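Local coordinates for protein coronin (Toxoplasma gondii, PDB 4OZU) that probably binds actin filaments, this chain being the WD40 beta-propeller part of a longer protein, at residues A[89-94]-A[141-146]; A[180-185]-A[223-228]; A[366-371]-A[385-390]. All blocks are in the same frame, centred on the assembly; numbering follows the deposited sequence. Where two conformers were deposited one is given.

Overall arrangement
The chain folds into a seven-bladed beta-propeller, and contact 3 lies on the same side of the chain's centre as each of the other two. Contacts 1 and 2 each join loops of consecutive blades, those linking the first two strands: sheets 82-126 and 133-170 in contact 1, sheets 175-211 and 220-265 in contact 2. Contact 3 comes last along the chain, pairing two pieces of the C-terminal segment around helix 376-380. Its centre is about 13 Å from that of contact 1 and 12 Å from that of contact 2, which themselves lie 16 Å apart. Ile387 touches both Ala141 and Trp182, so the C-terminal segment lies against loops of several blades and probably helps to hold them together.

Contact 1. Residues A[89-94]-A[141-146]; sequences PFYRDI and AVSGIL
Asn139 OD1, just ahead of residues 141-146, is held by two backbone N-H groups, those of Ala141 and Val142; Ser88 OG likewise receives the N-H groups of Phe90 and Tyr91 at the start of the other loop. These are an Asx turn and an ST turn, which shape the start of each loop. Residues 91-94 then form a type I turn, closed by Ile94 N to Tyr91 O at 3.1 Å. Residues 142-145 form a type II turn, whose third position is filled by Gly144 with phi 82°, a value that glycine accepts most readily.

Phe90 does most of the touching. With CG anti to the carbonyl carbon (chi1 -46°), its ring reaches across and turns an edge to Val142 O, which lies 3.8 Å from CE2, close to the ring plane. Phe90 CZ also comes to 3.9 Å from Ala141 C. Over the centre of one face sits Pro89 CB, 3.8 Å above the plane. Ala141, small and turned away, leaves its backbone accessible to the ring, which suits a buried place. Tyr91 has the same first torsion and lies with Phe90 CB over one face; its OH, at the tip, meets Ser143 CB at 3.5 Å. Ser143 OG makes a weak bond to Met374 O instead, and the side chains of both Phe90 and Tyr91 touch Pro372.

No hydrogen bond crosses between the two loops. Their contact therefore rests on van der Waals packing, probably helped slightly by the positive rim of the Phe90 ring facing a carbonyl oxygen, with Glu371 and Pro372 of the C-terminal segment against the same side chain, while polar bonds shape each loop and also link residues 141-146 to Met374.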
loop_
_atom_site.group_PDB
_atom_site.type_symbol
_atom_site.label_atom_id
_atom_site.label_comp_id
_atom_site.label_asym_id
_atom_site.label_seq_id
_atom_site.Cartn_x
_atom_site.Cartn_y
_atom_site.Cartn_z
ATOM N N PRO A 89 2.310 7.861 7.172
ATOM C CA PRO A 89 3.682 7.875 6.655
ATOM C C PRO A 89 4.681 8.555 7.582
ATOM O O PRO A 89 5.892 8.425 7.370
ATOM C CB PRO A 89 3.562 8.678 5.346
ATOM C CG PRO A 89 2.117 8.770 5.049
ATOM C CD PRO A 89 1.406 8.685 6.358
ATOM N N PHE A 90 4.185 9.290 8.574
ATOM C CA PHE A 90 5.040 10.168 9.369
ATOM C C PHE A 90 5.071 9.852 10.858
ATOM O O PHE A 90 6.114 9.944 11.490
ATOM C CB PHE A 90 4.585 11.605 9.175
ATOM C CG PHE A 90 4.336 11.955 7.741
ATOM C CD1 PHE A 90 5.378 11.951 6.825
ATOM C CD2 PHE A 90 3.065 12.278 7.304
ATOM C CE1 PHE A 90 5.148 12.262 5.508
ATOM C CE2 PHE A 90 2.837 12.599 5.981
ATOM C CZ PHE A 90 3.875 12.587 5.088
ATOM N N TYR A 91 3.918 9.487 11.405
ATOM C CA TYR A 91 3.744 9.364 12.844
ATOM C C TYR A 91 3.574 7.905 13.225
ATOM O O TYR A 91 2.601 7.254 12.838
ATOM C CB TYR A 91 2.552 10.209 13.282
ATOM C CG TYR A 91 2.635 11.600 12.695
ATOM C CD1 TYR A 91 3.771 12.377 12.875
ATOM C CD2 TYR A 91 1.611 12.117 11.918
ATOM C CE1 TYR A 91 3.866 13.638 12.324
ATOM C CE2 TYR A 91 1.700 13.380 11.361
ATOM C CZ TYR A 91 2.827 14.135 11.567
ATOM O OH TYR A 91 2.918 15.392 11.011
ATOM N N ARG A 92 4.555 7.406 13.969
ATOM C CA ARG A 92 4.686 5.987 14.253
ATOM C C ARG A 92 3.492 5.385 14.983
ATOM O O ARG A 92 3.236 4.183 14.875
ATOM C CB ARG A 92 5.940 5.746 15.084
ATOM C CG ARG A 92 6.232 4.283 15.281
ATOM C CD ARG A 92 7.664 3.958 14.963
ATOM N NE ARG A 92 8.520 4.119 16.135
ATOM C CZ ARG A 92 9.552 4.957 16.216
ATOM N NH1 ARG A 92 9.893 5.733 15.193
ATOM N NH2 ARG A 92 10.259 5.013 17.335
ATOM N N ASP A 93 2.778 6.221 15.730
ATOM C CA ASP A 93 1.693 5.753 16.589
ATOM C C ASP A 93 0.316 5.950 15.965
ATOM O O ASP A 93 -0.697 5.626 16.587
ATOM C CB ASP A 93 1.752 6.469 17.944
ATOM C CG ASP A 93 1.793 7.984 17.817
ATOM O OD1 ASP A 93 2.080 8.500 16.711
ATOM O OD2 ASP A 93 1.556 8.665 18.839
ATOM N N ILE A 94 0.279 6.468 14.740
ATOM C CA ILE A 94 -0.979 6.822 14.088
ATOM C C ILE A 94 -1.305 5.892 12.926
ATOM O O ILE A 94 -0.469 5.617 12.069
ATOM C CB ILE A 94 -0.942 8.276 13.569
ATOM C CG1 ILE A 94 -0.752 9.254 14.734
ATOM C CG2 ILE A 94 -2.208 8.617 12.785
ATOM C CD1 ILE A 94 -1.878 9.249 15.758
ATOM N N ALA A 141 2.940 13.152 1.265
ATOM C CA ALA A 141 3.711 14.385 1.421
ATOM C C ALA A 141 3.121 15.333 2.455
ATOM O O ALA A 141 3.831 16.180 2.995
ATOM C CB ALA A 141 3.828 15.092 0.092
ATOM N N VAL A 142 1.829 15.191 2.722
ATOM C CA VAL A 142 1.104 16.163 3.527
ATOM C C VAL A 142 0.526 15.528 4.767
ATOM O O VAL A 142 -0.216 14.551 4.697
ATOM C CB VAL A 142 -0.042 16.809 2.731
ATOM C CG1 VAL A 142 -0.675 17.964 3.525
ATOM C CG2 VAL A 142 0.455 17.286 1.383
ATOM N N SER A 143 0.878 16.098 5.909
ATOM C CA SER A 143 0.322 15.691 7.182
ATOM C C SER A 143 -1.186 15.907 7.203
ATOM O O SER A 143 -1.682 16.921 6.708
ATOM C CB SER A 143 0.985 16.476 8.318
ATOM O OG SER A 143 1.306 17.800 7.901
ATOM N N GLY A 144 -1.908 14.943 7.759
ATOM C CA GLY A 144 -3.311 15.131 8.061
ATOM C C GLY A 144 -4.274 14.942 6.914
ATOM O O GLY A 144 -5.480 15.080 7.110
ATOM N N ILE A 145 -3.763 14.643 5.723
ATOM C CA ILE A 145 -4.621 14.471 4.551
ATOM C C ILE A 145 -4.785 12.988 4.220
ATOM O O ILE A 145 -3.809 12.262 4.071
ATOM C CB ILE A 145 -4.059 15.216 3.315
ATOM C CG1 ILE A 145 -3.917 16.715 3.607
ATOM C CG2 ILE A 145 -4.939 14.986 2.093
ATOM C CD1 ILE A 145 -5.210 17.413 4.012
ATOM N N LEU A 146 -6.033 12.558 4.093
ATOM C CA LEU A 146 -6.357 11.168 3.824
ATOM C C LEU A 146 -7.453 11.063 2.776
ATOM O O LEU A 146 -8.352 11.907 2.729
ATOM C CB LEU A 146 -6.787 10.483 5.134
ATOM C CG LEU A 146 -7.323 9.054 5.074
ATOM C CD1 LEU A 146 -6.817 8.258 6.269
ATOM C CD2 LEU A 146 -8.839 9.049 5.049
#

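Contact 2. Residues A[180-185]-A[223-228]; sequences WSWKGD and WIDGLA
Residues 180-183 and 223-226 run in nearly the same direction, 27° apart, and the backbones come close at two places, Trp182 CA lying 5.3 Å from Gly226 CA and Ser181 CA 5.5 Å from Trp223 CA. Residues 181-184 form a type I turn, closed by Gly184 N to Ser181 O. Gly226, with a positive phi, has no side chain, and so its backbone can lie close to Trp182 CB.

The carboxylate of Asp225 joins the loops. Its CG takes the crowded position between backbone N and carbonyl carbon (chi1 52°), which brings both oxygens to the turn. OD2 accepts a short bond from Ser181 OG at 2.5 Å, and OD1 a nearly straight one (168°) from Trp182 N at 3.2 Å, both through syn lone pairs; a weak bond also runs from Trp182 N to OD2. Ser181 OG in turn accepts from Lys183 N at 3.0 Å, so the hydroxyl both gives and receives. Trp182 CD1 brings its ring edge to 3.3 Å from Asp225 OD1. Ser181 CB also sits over the face of the six-membered ring of Trp223, 3.6 Å from its centroid, a CH-pi contact; Trp223 NE1 is satisfied by Lys179 O. A water bridges Trp182 NE1 and Trp223 O.

An ST turn within a type I turn is thus tied to Asp225 of the next blade, at the junction of neighbouring four-stranded antiparallel blades of a WD40 beta-propeller.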
loop_
_atom_site.group_PDB
_atom_site.type_symbol
_atom_site.label_atom_id
_atom_site.label_comp_id
_atom_site.label_asym_id
_atom_site.label_seq_id
_atom_site.Cartn_x
_atom_site.Cartn_y
_atom_site.Cartn_z
ATOM N N TRP A 180 -2.400 7.453 -3.894
ATOM C CA TRP A 180 -1.834 8.789 -4.072
ATOM C C TRP A 180 -0.554 8.804 -4.914
ATOM O O TRP A 180 0.317 7.939 -4.769
ATOM C CB TRP A 180 -1.467 9.405 -2.728
ATOM C CG TRP A 180 -2.566 9.823 -1.842
ATOM C CD1 TRP A 180 -3.078 9.137 -0.777
ATOM C CD2 TRP A 180 -3.256 11.067 -1.891
ATOM N NE1 TRP A 180 -4.065 9.879 -0.172
ATOM C CE2 TRP A 180 -4.191 11.071 -0.839
ATOM C CE3 TRP A 180 -3.182 12.179 -2.732
ATOM C CZ2 TRP A 180 -5.041 12.147 -0.608
ATOM C CZ3 TRP A 180 -4.024 13.239 -2.504
ATOM C CH2 TRP A 180 -4.942 13.220 -1.448
ATOM N N SER A 181 -0.424 9.828 -5.750
ATOM C CA SER A 181 0.854 10.161 -6.372
ATOM C C SER A 181 1.909 10.460 -5.316
ATOM O O SER A 181 1.601 11.022 -4.273
ATOM C CB SER A 181 0.688 11.375 -7.288
ATOM O OG SER A 181 1.947 11.875 -7.705
ATOM N N TRP A 182 3.165 10.115 -5.594
ATOM C CA TRP A 182 4.248 10.471 -4.688
ATOM C C TRP A 182 4.494 11.977 -4.634
ATOM O O TRP A 182 5.177 12.472 -3.738
ATOM C CB TRP A 182 5.520 9.731 -5.086
ATOM C CG TRP A 182 5.436 8.314 -4.669
ATOM C CD1 TRP A 182 5.040 7.256 -5.433
ATOM C CD2 TRP A 182 5.704 7.791 -3.362
ATOM N NE1 TRP A 182 5.057 6.103 -4.683
ATOM C CE2 TRP A 182 5.458 6.406 -3.409
ATOM C CE3 TRP A 182 6.124 8.362 -2.155
ATOM C CZ2 TRP A 182 5.634 5.580 -2.302
ATOM C CZ3 TRP A 182 6.295 7.536 -1.054
ATOM C CH2 TRP A 182 6.047 6.165 -1.137
ATOM N N LYS A 183 3.922 12.703 -5.587
ATOM C CA LYS A 183 3.942 14.160 -5.568
ATOM C C LYS A 183 2.934 14.701 -4.554
ATOM O O LYS A 183 3.035 15.842 -4.114
ATOM C CB LYS A 183 3.626 14.691 -6.965
ATOM C CG LYS A 183 3.698 16.195 -7.115
ATOM C CD LYS A 183 3.657 16.585 -8.588
ATOM C CE LYS A 183 3.575 18.094 -8.776
ATOM N NZ LYS A 183 3.563 18.468 -10.217
ATOM N N GLY A 184 1.951 13.875 -4.210
ATOM C CA GLY A 184 0.951 14.231 -3.220
ATOM C C GLY A 184 -0.192 15.089 -3.739
ATOM O O GLY A 184 -1.023 15.553 -2.956
ATOM N N ASP A 185 -0.256 15.303 -5.052
ATOM C CA ASP A 185 -1.243 16.238 -5.595
ATOM C C ASP A 185 -2.455 15.531 -6.195
ATOM O O ASP A 185 -3.565 16.059 -6.150
ATOM C CB ASP A 185 -0.596 17.156 -6.638
ATOM C CG ASP A 185 0.009 16.409 -7.807
ATOM O OD1 ASP A 185 0.302 15.198 -7.685
ATOM O OD2 ASP A 185 0.215 17.069 -8.854
ATOM N N TRP A 223 0.627 4.381 -8.212
ATOM C CA TRP A 223 1.446 5.343 -8.927
ATOM C C TRP A 223 2.864 4.822 -9.074
ATOM O O TRP A 223 3.352 4.101 -8.207
ATOM C CB TRP A 223 1.450 6.684 -8.201
ATOM C CG TRP A 223 0.170 7.404 -8.338
ATOM C CD1 TRP A 223 -0.962 7.194 -7.618
ATOM C CD2 TRP A 223 -0.123 8.463 -9.259
ATOM N NE1 TRP A 223 -1.953 8.059 -8.028
ATOM C CE2 TRP A 223 -1.462 8.846 -9.037
ATOM C CE3 TRP A 223 0.613 9.126 -10.244
ATOM C CZ2 TRP A 223 -2.077 9.861 -9.761
ATOM C CZ3 TRP A 223 -0.006 10.135 -10.966
ATOM C CH2 TRP A 223 -1.337 10.490 -10.719
ATOM N N ILE A 224 3.507 5.182 -10.181
ATOM C CA ILE A 224 4.893 4.825 -10.412
ATOM C C ILE A 224 5.669 6.076 -10.827
ATOM O O ILE A 224 6.381 6.083 -11.827
ATOM C CB ILE A 224 5.019 3.692 -11.467
ATOM C CG1 ILE A 224 4.247 4.049 -12.744
ATOM C CG2 ILE A 224 4.516 2.379 -10.875
ATOM C CD1 ILE A 224 4.377 3.028 -13.861
ATOM N N ASP A 225 5.497 7.142 -10.041
ATOM C CA ASP A 225 6.353 8.319 -10.126
ATOM C C ASP A 225 7.401 8.211 -9.004
ATOM O O ASP A 225 8.012 7.155 -8.845
ATOM C CB ASP A 225 5.526 9.627 -10.078
ATOM C CG ASP A 225 4.553 9.717 -8.889
ATOM O OD1 ASP A 225 4.219 8.707 -8.238
ATOM O OD2 ASP A 225 4.083 10.844 -8.624
ATOM N N GLY A 226 7.633 9.268 -8.235
ATOM C CA GLY A 226 8.682 9.217 -7.235
ATOM C C GLY A 226 10.076 9.173 -7.846
ATOM O O GLY A 226 10.278 9.524 -9.015
ATOM N N LEU A 227 11.049 8.746 -7.045
ATOM C CA LEU A 227 12.458 8.844 -7.416
ATOM C C LEU A 227 12.832 7.998 -8.623
ATOM O O LEU A 227 13.575 8.449 -9.505
ATOM C CB LEU A 227 13.337 8.422 -6.238
ATOM C CG LEU A 227 14.828 8.680 -6.428
ATOM C CD1 LEU A 227 15.094 10.176 -6.428
ATOM C CD2 LEU A 227 15.656 7.977 -5.344
ATOM N N ALA A 228 12.359 6.758 -8.637
ATOM C CA ALA A 228 12.753 5.803 -9.664
ATOM C C ALA A 228 11.784 5.794 -10.825
ATOM O O ALA A 228 12.094 5.259 -11.892
ATOM C CB ALA A 228 12.866 4.395 -9.069
HETATM O O HOH W 1 0.750 5.219 -5.097
HETATM O O HOH W 2 3.239 3.986 -5.509
#

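Contact 3. Residues A[366-371]-A[385-390]; sequences PAPDVE and KAIRRR
The guanidinium of Arg389 carries Ile387 CD1 on one face, 3.6 Å above the plane toward the rim, and meets Pro366 O at its edge, with NH1 donating over 3.1 Å. Its NH2 forms a salt bridge with Glu277 in another loop. Arg390 has Asp369 OD1 and a water at its in-plane edge, though the carboxylate plane is turned 81° to it; the salt bridge from NE to Asp369 OD2 spans 3.5 Å. Arg388, its chain extended, presents its guanidinium edge to Glu371: Arg388 NH1 donates to the anti lone pair of Glu371 OE1, the side away from OE2, at 3.0 Å, in a salt bridge.

The backbones pair in antiparallel fashion: Ala367 and Arg390 form a hydrogen-bonded pair, Arg390 N to Ala367 O being 2.8 Å. Asp369 N donates almost straight to Arg388 O, also at 2.8 Å. Proline suits position 368, a non-hydrogen-bonded one needing no N-H, and Pro368 CB rests on Ile387 CD1 at 3.8 Å.

Three arginines thus meet acidic side chains and carbonyl oxygens, with one water joining Asp369, Glu371 and Arg390. Charge pairing of this kind, at the surface and shared with water, probably adds modestly to a union secured mainly by the short strand pair.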
loop_
_atom_site.group_PDB
_atom_site.type_symbol
_atom_site.label_atom_id
_atom_site.label_comp_id
_atom_site.label_asym_id
_atom_site.label_seq_id
_atom_site.Cartn_x
_atom_site.Cartn_y
_atom_site.Cartn_z
ATOM N N PRO A 366 18.365 7.957 -1.248
ATOM C CA PRO A 366 17.605 8.625 -0.185
ATOM C C PRO A 366 16.153 8.146 -0.152
ATOM O O PRO A 366 15.442 8.229 -1.154
ATOM C CB PRO A 366 17.705 10.102 -0.562
ATOM C CG PRO A 366 18.962 10.196 -1.378
ATOM C CD PRO A 366 19.023 8.919 -2.147
ATOM N N ALA A 367 15.743 7.623 0.998
ATOM C CA ALA A 367 14.441 6.982 1.142
ATOM C C ALA A 367 13.414 7.975 1.659
ATOM O O ALA A 367 13.780 8.938 2.329
ATOM C CB ALA A 367 14.547 5.807 2.077
ATOM N N PRO A 368 12.126 7.749 1.351
ATOM C CA PRO A 368 11.106 8.626 1.931
ATOM C C PRO A 368 11.237 8.701 3.443
ATOM O O PRO A 368 11.283 7.658 4.096
ATOM C CB PRO A 368 9.787 7.960 1.522
ATOM C CG PRO A 368 10.121 7.188 0.285
ATOM C CD PRO A 368 11.540 6.715 0.476
ATOM N N ASP A 369 11.318 9.916 3.978
ATOM C CA ASP A 369 11.464 10.113 5.414
ATOM C C ASP A 369 10.121 10.197 6.123
ATOM O O ASP A 369 9.080 10.340 5.490
ATOM C CB ASP A 369 12.260 11.382 5.694
ATOM C CG ASP A 369 12.990 11.340 7.036
ATOM O OD1 ASP A 369 12.847 10.343 7.786
ATOM O OD2 ASP A 369 13.706 12.316 7.341
ATOM N N VAL A 370 10.163 10.123 7.447
ATOM C CA VAL A 370 8.952 10.194 8.257
ATOM C C VAL A 370 8.663 11.642 8.661
ATOM O O VAL A 370 8.206 11.909 9.773
ATOM C CB VAL A 370 9.071 9.297 9.511
ATOM C CG1 VAL A 370 9.139 7.830 9.094
ATOM C CG2 VAL A 370 10.292 9.672 10.355
ATOM N N GLU A 371 8.938 12.565 7.740
ATOM C CA GLU A 371 8.643 13.988 7.916
ATOM C C GLU A 371 7.805 14.474 6.747
ATOM O O GLU A 371 8.202 14.297 5.598
ATOM C CB GLU A 371 9.919 14.829 7.977
ATOM C CG GLU A 371 10.792 14.641 9.176
ATOM C CD GLU A 371 12.039 15.493 9.081
ATOM O OE1 GLU A 371 12.015 16.508 8.351
ATOM O OE2 GLU A 371 13.049 15.143 9.717
ATOM N N LYS A 385 5.737 20.711 -2.696
ATOM C CA LYS A 385 7.096 20.402 -2.271
ATOM C C LYS A 385 7.315 18.894 -2.320
ATOM O O LYS A 385 6.522 18.127 -1.769
ATOM C CB LYS A 385 7.355 20.933 -0.858
ATOM C CG LYS A 385 7.034 22.412 -0.657
ATOM C CD LYS A 385 8.041 23.316 -1.352
ATOM C CE LYS A 385 7.807 24.781 -1.001
ATOM N NZ LYS A 385 6.480 25.280 -1.461
ATOM N N ALA A 386 8.397 18.473 -2.971
ATOM C CA ALA A 386 8.720 17.053 -3.092
ATOM C C ALA A 386 8.884 16.422 -1.714
ATOM O O ALA A 386 9.281 17.105 -0.766
ATOM C CB ALA A 386 9.987 16.867 -3.914
ATOM N N ILE A 387 8.569 15.132 -1.595
ATOM C CA ILE A 387 8.653 14.465 -0.301
ATOM C C ILE A 387 10.060 14.579 0.272
ATOM O O ILE A 387 11.058 14.669 -0.459
ATOM C CB ILE A 387 8.258 12.971 -0.364
ATOM C CG1 ILE A 387 9.116 12.201 -1.375
ATOM C CG2 ILE A 387 6.780 12.824 -0.688
ATOM C CD1 ILE A 387 9.175 10.708 -1.076
ATOM N N ARG A 388 10.128 14.610 1.592
ATOM C CA ARG A 388 11.403 14.666 2.260
ATOM C C ARG A 388 12.020 13.279 2.283
ATOM O O ARG A 388 11.313 12.271 2.395
ATOM C CB ARG A 388 11.239 15.235 3.665
ATOM C CG ARG A 388 10.945 16.727 3.653
ATOM C CD ARG A 388 10.872 17.301 5.040
ATOM N NE ARG A 388 10.535 18.723 5.023
ATOM C CZ ARG A 388 10.325 19.449 6.116
ATOM N NH1 ARG A 388 10.424 18.891 7.315
ATOM N NH2 ARG A 388 10.017 20.734 6.014
ATOM N N ARG A 389 13.343 13.248 2.169
ATOM C CA ARG A 389 14.097 12.011 2.066
ATOM C C ARG A 389 15.244 11.952 3.061
ATOM O O ARG A 389 15.779 12.978 3.487
ATOM C CB ARG A 389 14.651 11.846 0.652
ATOM C CG ARG A 389 13.588 11.763 -0.401
ATOM C CD ARG A 389 14.168 11.604 -1.795
ATOM N NE ARG A 389 13.074 11.480 -2.751
ATOM C CZ ARG A 389 12.441 10.344 -3.026
ATOM N NH1 ARG A 389 12.810 9.203 -2.448
ATOM N NH2 ARG A 389 11.441 10.351 -3.896
ATOM N N ARG A 390 15.621 10.731 3.418
ATOM C CA ARG A 390 16.731 10.503 4.332
ATOM C C ARG A 390 17.621 9.416 3.773
ATOM O O ARG A 390 17.144 8.341 3.408
ATOM C CB ARG A 390 16.230 10.105 5.721
ATOM C CG ARG A 390 17.344 9.849 6.732
ATOM C CD ARG A 390 16.797 9.366 8.066
ATOM N NE ARG A 390 16.188 10.443 8.846
ATOM C CZ ARG A 390 16.863 11.271 9.642
ATOM N NH1 ARG A 390 18.182 11.162 9.765
ATOM N NH2 ARG A 390 16.221 12.214 10.317
HETATM O O HOH W 3 8.529 11.499 2.983
HETATM O O HOH W 4 13.343 12.476 10.101
HETATM O O HOH W 5 14.106 14.412 5.937
HETATM O O HOH W 6 7.572 14.081 2.996
#